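Geobacter metallireducens SMUG1 (Geobacter metallireducens, PDB 5H9I) is a SMUG1-type member of the uracil-DNA glycosylase superfamily and binds xanthine in a pocket in this structure. Local coordinates at residues V42-R47 with F135-Y140; G119-R124 with E129-R134. All coordinates share one frame; numbering follows the deposited sequence.

Contact 1 of 2, residues V42-R47 with F135-Y140; sequences VAYLSR and FFVANY. With XAN (xanthine), chain B.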
# COMPACT_ATOMS: atom_id res chain seq x y z
N VAL A 42 -7.13 -6.14 8.41
CA VAL A 42 -7.12 -7.59 8.47
C VAL A 42 -8.23 -8.22 7.65
O VAL A 42 -8.05 -9.32 7.12
CB VAL A 42 -7.10 -8.02 9.97
CG1 VAL A 42 -7.27 -9.52 10.08
CG2 VAL A 42 -5.79 -7.58 10.63
N ALA A 43 -9.41 -7.59 7.57
CA ALA A 43 -10.41 -8.03 6.64
C ALA A 43 -9.88 -8.14 5.19
O ALA A 43 -10.09 -9.12 4.52
CB ALA A 43 -11.68 -7.16 6.71
N TYR A 44 -9.19 -7.09 4.79
CA TYR A 44 -8.67 -7.08 3.41
C TYR A 44 -7.60 -8.18 3.28
O TYR A 44 -7.64 -8.97 2.32
CB TYR A 44 -8.02 -5.70 3.17
CG TYR A 44 -7.19 -5.59 1.90
CD1 TYR A 44 -7.81 -5.66 0.67
CD2 TYR A 44 -5.81 -5.45 1.98
CE1 TYR A 44 -7.08 -5.57 -0.53
CE2 TYR A 44 -5.08 -5.38 0.77
CZ TYR A 44 -5.74 -5.45 -0.44
OH TYR A 44 -4.99 -5.44 -1.61
N LEU A 45 -6.66 -8.33 4.25
CA LEU A 45 -5.66 -9.36 4.18
C LEU A 45 -6.28 -10.75 4.14
O LEU A 45 -5.88 -11.61 3.35
CB LEU A 45 -4.70 -9.33 5.33
CG LEU A 45 -3.94 -8.02 5.51
CD1 LEU A 45 -3.06 -8.20 6.81
CD2 LEU A 45 -3.14 -7.58 4.35
N SER A 46 -7.31 -10.97 4.95
CA SER A 46 -7.83 -12.31 5.15
C SER A 46 -8.78 -12.69 4.04
O SER A 46 -8.77 -13.85 3.58
CB SER A 46 -8.61 -12.35 6.42
OG SER A 46 -7.80 -12.00 7.57
N ARG A 47 -9.56 -11.78 3.54
CA ARG A 47 -10.54 -12.05 2.50
C ARG A 47 -9.94 -12.16 1.11
O ARG A 47 -10.45 -12.89 0.25
CB ARG A 47 -11.64 -10.98 2.48
CG ARG A 47 -12.48 -10.97 3.74
CD ARG A 47 -13.51 -9.86 3.77
NE ARG A 47 -13.92 -9.69 5.17
CZ ARG A 47 -14.88 -8.85 5.56
NH1 ARG A 47 -15.58 -8.17 4.71
NH2 ARG A 47 -15.03 -8.73 6.87
N PHE A 135 -3.81 -11.90 -8.12
CA PHE A 135 -3.15 -10.65 -7.80
C PHE A 135 -3.31 -10.29 -6.31
O PHE A 135 -4.24 -10.74 -5.63
CB PHE A 135 -3.75 -9.52 -8.65
CG PHE A 135 -3.45 -9.64 -10.12
CD1 PHE A 135 -4.26 -10.35 -10.89
CD2 PHE A 135 -2.28 -9.07 -10.64
CE1 PHE A 135 -4.03 -10.46 -12.24
CE2 PHE A 135 -2.00 -9.18 -11.95
CZ PHE A 135 -2.83 -9.88 -12.73
N PHE A 136 -2.45 -9.39 -5.85
CA PHE A 136 -2.64 -8.74 -4.57
C PHE A 136 -2.08 -7.34 -4.65
O PHE A 136 -1.19 -7.08 -5.49
CB PHE A 136 -2.06 -9.55 -3.42
CG PHE A 136 -2.50 -9.08 -2.05
CD1 PHE A 136 -3.84 -9.16 -1.70
CD2 PHE A 136 -1.59 -8.63 -1.13
CE1 PHE A 136 -4.27 -8.74 -0.41
CE2 PHE A 136 -2.00 -8.23 0.13
CZ PHE A 136 -3.35 -8.23 0.47
N VAL A 137 -2.47 -6.46 -3.73
CA VAL A 137 -1.94 -5.10 -3.62
C VAL A 137 -1.53 -4.80 -2.20
O VAL A 137 -2.32 -5.00 -1.28
CB VAL A 137 -3.00 -4.01 -4.11
CG1 VAL A 137 -2.44 -2.63 -4.07
CG2 VAL A 137 -3.49 -4.35 -5.52
N ALA A 138 -0.33 -4.34 -2.00
CA ALA A 138 0.20 -4.00 -0.70
C ALA A 138 1.00 -2.74 -0.75
O ALA A 138 1.38 -2.31 -1.82
CB ALA A 138 1.11 -5.12 -0.22
N ASN A 139 1.20 -2.07 0.41
CA ASN A 139 2.13 -0.94 0.43
C ASN A 139 3.47 -1.39 1.02
O ASN A 139 3.47 -2.14 1.98
CB ASN A 139 1.62 0.19 1.33
CG ASN A 139 0.89 1.22 0.56
OD1 ASN A 139 1.09 1.42 -0.62
ND2 ASN A 139 -0.16 1.78 1.23
N TYR A 140 4.53 -0.81 0.55
CA TYR A 140 5.84 -1.02 1.12
C TYR A 140 5.91 -0.48 2.54
O TYR A 140 6.43 -1.16 3.42
CB TYR A 140 6.82 -0.28 0.24
CG TYR A 140 8.27 -0.32 0.74
CD1 TYR A 140 8.96 -1.47 0.71
CD2 TYR A 140 8.82 0.80 1.36
CE1 TYR A 140 10.26 -1.53 1.23
CE2 TYR A 140 10.07 0.76 1.85
CZ TYR A 140 10.79 -0.37 1.74
OH TYR A 140 12.07 -0.40 2.27
N9 XAN B . -2.44 6.61 -2.87
C4 XAN B . -1.86 5.56 -2.35
N3 XAN B . -2.26 4.58 -1.54
C2 XAN B . -1.44 3.69 -1.20
O2 XAN B . -1.81 2.84 -0.42
N1 XAN B . -0.19 3.62 -1.66
C6 XAN B . 0.32 4.49 -2.48
O6 XAN B . 1.49 4.48 -2.87
C5 XAN B . -0.51 5.56 -2.84
N7 XAN B . -0.35 6.61 -3.62
C8 XAN B . -1.51 7.24 -3.65

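Contact 2 of 2, residues G119-R124 with E129-R134; sequences GFIRER and ERFFAR. With LEA (pentanoic acid), chain H.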
# COMPACT_ATOMS: atom_id res chain seq x y z
N GLY A 119 -10.63 1.28 -9.64
CA GLY A 119 -11.68 1.32 -10.63
C GLY A 119 -11.28 0.58 -11.91
O GLY A 119 -12.10 -0.07 -12.57
N PHE A 120 -10.01 0.68 -12.26
CA PHE A 120 -9.45 -0.01 -13.44
C PHE A 120 -9.44 -1.49 -13.16
O PHE A 120 -9.81 -2.26 -13.97
CB PHE A 120 -8.04 0.55 -13.66
CG PHE A 120 -7.10 -0.22 -14.59
CD1 PHE A 120 -7.39 -0.39 -15.86
CD2 PHE A 120 -5.87 -0.61 -14.14
CE1 PHE A 120 -6.47 -1.02 -16.72
CE2 PHE A 120 -4.95 -1.21 -14.95
CZ PHE A 120 -5.28 -1.42 -16.26
N ILE A 121 -9.07 -1.85 -11.96
CA ILE A 121 -9.15 -3.31 -11.66
C ILE A 121 -10.58 -3.83 -11.73
O ILE A 121 -10.79 -4.96 -12.27
CB ILE A 121 -8.51 -3.50 -10.26
CG1 ILE A 121 -6.99 -3.36 -10.30
CG2 ILE A 121 -8.96 -4.87 -9.69
CD1 ILE A 121 -6.25 -3.13 -9.01
N ARG A 122 -11.54 -3.11 -11.21
CA ARG A 122 -12.91 -3.51 -11.28
C ARG A 122 -13.37 -3.64 -12.74
O ARG A 122 -14.03 -4.54 -13.10
CB ARG A 122 -13.83 -2.56 -10.50
CG ARG A 122 -15.31 -2.86 -10.64
CD ARG A 122 -16.23 -2.04 -9.74
NE ARG A 122 -15.91 -0.64 -9.83
CZ ARG A 122 -16.17 0.29 -8.90
NH1 ARG A 122 -16.84 0.00 -7.80
NH2 ARG A 122 -15.76 1.53 -9.12
N GLU A 123 -13.04 -2.65 -13.51
CA GLU A 123 -13.37 -2.73 -14.96
C GLU A 123 -12.73 -3.91 -15.59
O GLU A 123 -13.40 -4.52 -16.49
CB GLU A 123 -12.90 -1.44 -15.64
CG GLU A 123 -13.74 -0.25 -15.26
CD GLU A 123 -13.14 1.07 -15.78
OE1 GLU A 123 -12.04 1.04 -16.42
OE2 GLU A 123 -13.79 2.09 -15.49
N ARG A 124 -11.50 -4.27 -15.33
CA ARG A 124 -10.80 -5.37 -16.04
C ARG A 124 -11.30 -6.70 -15.51
O ARG A 124 -11.45 -7.66 -16.28
CB ARG A 124 -9.34 -5.29 -15.90
CG ARG A 124 -8.59 -4.11 -16.55
CD ARG A 124 -8.77 -4.11 -18.06
NE ARG A 124 -8.03 -5.23 -18.65
CZ ARG A 124 -7.91 -5.39 -19.97
NH1 ARG A 124 -8.43 -4.47 -20.73
NH2 ARG A 124 -7.27 -6.43 -20.44
N GLU A 129 -13.03 -11.62 -6.63
CA GLU A 129 -12.50 -12.98 -6.71
C GLU A 129 -11.73 -13.23 -8.04
O GLU A 129 -10.70 -13.94 -7.99
CB GLU A 129 -13.62 -14.02 -6.55
CG GLU A 129 -14.01 -14.17 -5.08
CD GLU A 129 -14.52 -12.94 -4.44
OE1 GLU A 129 -15.43 -12.27 -4.98
OE2 GLU A 129 -14.00 -12.56 -3.33
N ARG A 130 -12.16 -12.65 -9.13
CA ARG A 130 -11.35 -12.83 -10.36
C ARG A 130 -9.99 -12.14 -10.31
O ARG A 130 -9.03 -12.69 -10.87
CB ARG A 130 -12.11 -12.41 -11.54
CG ARG A 130 -13.36 -13.24 -11.80
CD ARG A 130 -14.02 -13.02 -13.15
NE ARG A 130 -13.09 -13.52 -14.20
CZ ARG A 130 -12.25 -12.85 -15.00
NH1 ARG A 130 -12.09 -11.55 -14.98
NH2 ARG A 130 -11.60 -13.58 -15.93
N PHE A 131 -9.91 -11.02 -9.59
CA PHE A 131 -8.62 -10.33 -9.37
C PHE A 131 -7.71 -11.01 -8.44
O PHE A 131 -6.60 -11.37 -8.72
CB PHE A 131 -8.89 -8.83 -9.01
CG PHE A 131 -7.66 -8.07 -8.81
CD1 PHE A 131 -6.84 -7.74 -9.89
CD2 PHE A 131 -7.29 -7.63 -7.55
CE1 PHE A 131 -5.68 -7.01 -9.62
CE2 PHE A 131 -6.20 -6.90 -7.33
CZ PHE A 131 -5.36 -6.54 -8.39
N PHE A 132 -8.25 -11.28 -7.23
CA PHE A 132 -7.43 -11.79 -6.17
C PHE A 132 -7.10 -13.24 -6.34
O PHE A 132 -6.22 -13.78 -5.63
CB PHE A 132 -8.02 -11.48 -4.79
CG PHE A 132 -8.08 -9.97 -4.46
CD1 PHE A 132 -6.91 -9.32 -4.18
CD2 PHE A 132 -9.27 -9.29 -4.45
CE1 PHE A 132 -6.94 -7.97 -3.86
CE2 PHE A 132 -9.32 -7.93 -4.17
CZ PHE A 132 -8.14 -7.33 -3.85
N ALA A 133 -7.74 -13.90 -7.30
CA ALA A 133 -7.28 -15.25 -7.65
C ALA A 133 -5.81 -15.22 -8.01
O ALA A 133 -5.10 -16.22 -7.73
CB ALA A 133 -8.06 -15.76 -8.81
N ARG A 134 -5.33 -14.16 -8.65
CA ARG A 134 -3.95 -14.11 -9.13
C ARG A 134 -3.14 -12.93 -8.64
O ARG A 134 -1.97 -12.95 -8.76
CB ARG A 134 -3.91 -14.10 -10.66
CG ARG A 134 -4.38 -15.33 -11.41
CD ARG A 134 -4.21 -15.05 -12.92
NE ARG A 134 -5.39 -14.48 -13.51
CZ ARG A 134 -5.44 -13.56 -14.47
NH1 ARG A 134 -4.35 -13.03 -14.94
NH2 ARG A 134 -6.63 -13.20 -14.93
C2 LEA H . -9.23 -9.97 -16.57
O2 LEA H . -8.81 -8.84 -16.52
C3 LEA H . -8.26 -11.06 -16.62
C4 LEA H . -8.52 -11.73 -17.91
C5 LEA H . -9.26 -13.02 -17.77
C6 LEA H . -9.30 -13.87 -19.07
O1 LEA H . -10.42 -10.20 -16.61

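Contact 1 of 2, residues V42-R47 with F135-Y140
Y44 reaches from helix 38-48 to strand 135-139, an outermost strand of the central parallel sheet of this UDG-superfamily fold, and joins them by one polar and one aromatic contact. The polar one is a hydrogen bond of 2.7 Å from Y44 OH to V137 O. The hydroxyl lies in the carbonyl plane, on a lone pair, with a C=O...donor angle of 124°. With CG anti to the backbone N (chi1 169°), the phenol is directed at the strand.

The apolar part centres on F136, whose side chain comes from the opposite direction. The Y44 and F136 rings are inclined by only 21° but slid so far apart that they barely overlap, centroids 5.0 Å apart. Y44 OH lies over the rim of one F136 face, and Y44 CE2 is 3.3 Å from F136 CZ. L45 adds a methyl at the ring's edge, CD2 standing 3.9 Å from F136 CZ.

Further along the strand, N139 pairs with xanthine through two hydrogen bonds: OD1 accepts from N1 at 2.7 Å and ND2 donates to O2. A buried phenol thus finds its acceptor on the strand carrying this pocket residue, a directional bond added to packing.

Contact 2 of 2, residues G119-R124 with E129-R134
The backbones of helix 112-125 and the short helix 128-132 come nearest at I121 and F131, whose CA atoms are 7.4 Å apart, with no hydrogen bond between the two segments. Instead, I121 lays its CG2 methyl over one face of the F131 ring, a CH-pi contact 3.6 Å from the centroid and 15° off the ring normal. F131, with CG anti to its own nitrogen (chi1 -179°), puts CD2 over the centre of the F132 ring.

At the more open end, pentanoic acid lies beside R124, R130 and R134. R130 NH1 donates to its O1 over 2.7 Å in a nearly straight bond (N-H...acceptor 173°), and the same nitrogen also donates to the F125 carbonyl. R124 O lies 2.8 Å from the ligand's O1, so the acid group probably carries a proton. The aliphatic chain passes the edge of the R134 guanidinium, where NH2 is 3.2 Å from C3. The R124 guanidinium is engaged elsewhere, in a salt bridge to the terminal carboxylate of F240.

Around this pair, W83 of helix 77-84 touches I121, and the F131 ring meets that of F135, planes nearly parallel, at the start of strand 135-139.

How the contacts relate
As an example of local structure nested within long-range structure, contact 2 lies wholly inside the loop that contact 1 closes: helix 38-48 comes first, then helices 112-125 and 128-132, then strand 135-139. Their centres are 13 Å apart, contact 1 being nearer the middle of the chain. Helix 128-132 leads directly into the strand, an outermost member of the four-stranded parallel sheet. The contacts touch at two places: Y44 OH of helix 38-48 is 3.9 Å from F132 CE1, and V137 CG2 of the strand is 4.1 Å from F131 CZ. Contact 1 holds N139 of the xanthine pocket, and contact 2, packed directly against it, holds three residues of the pentanoic acid site.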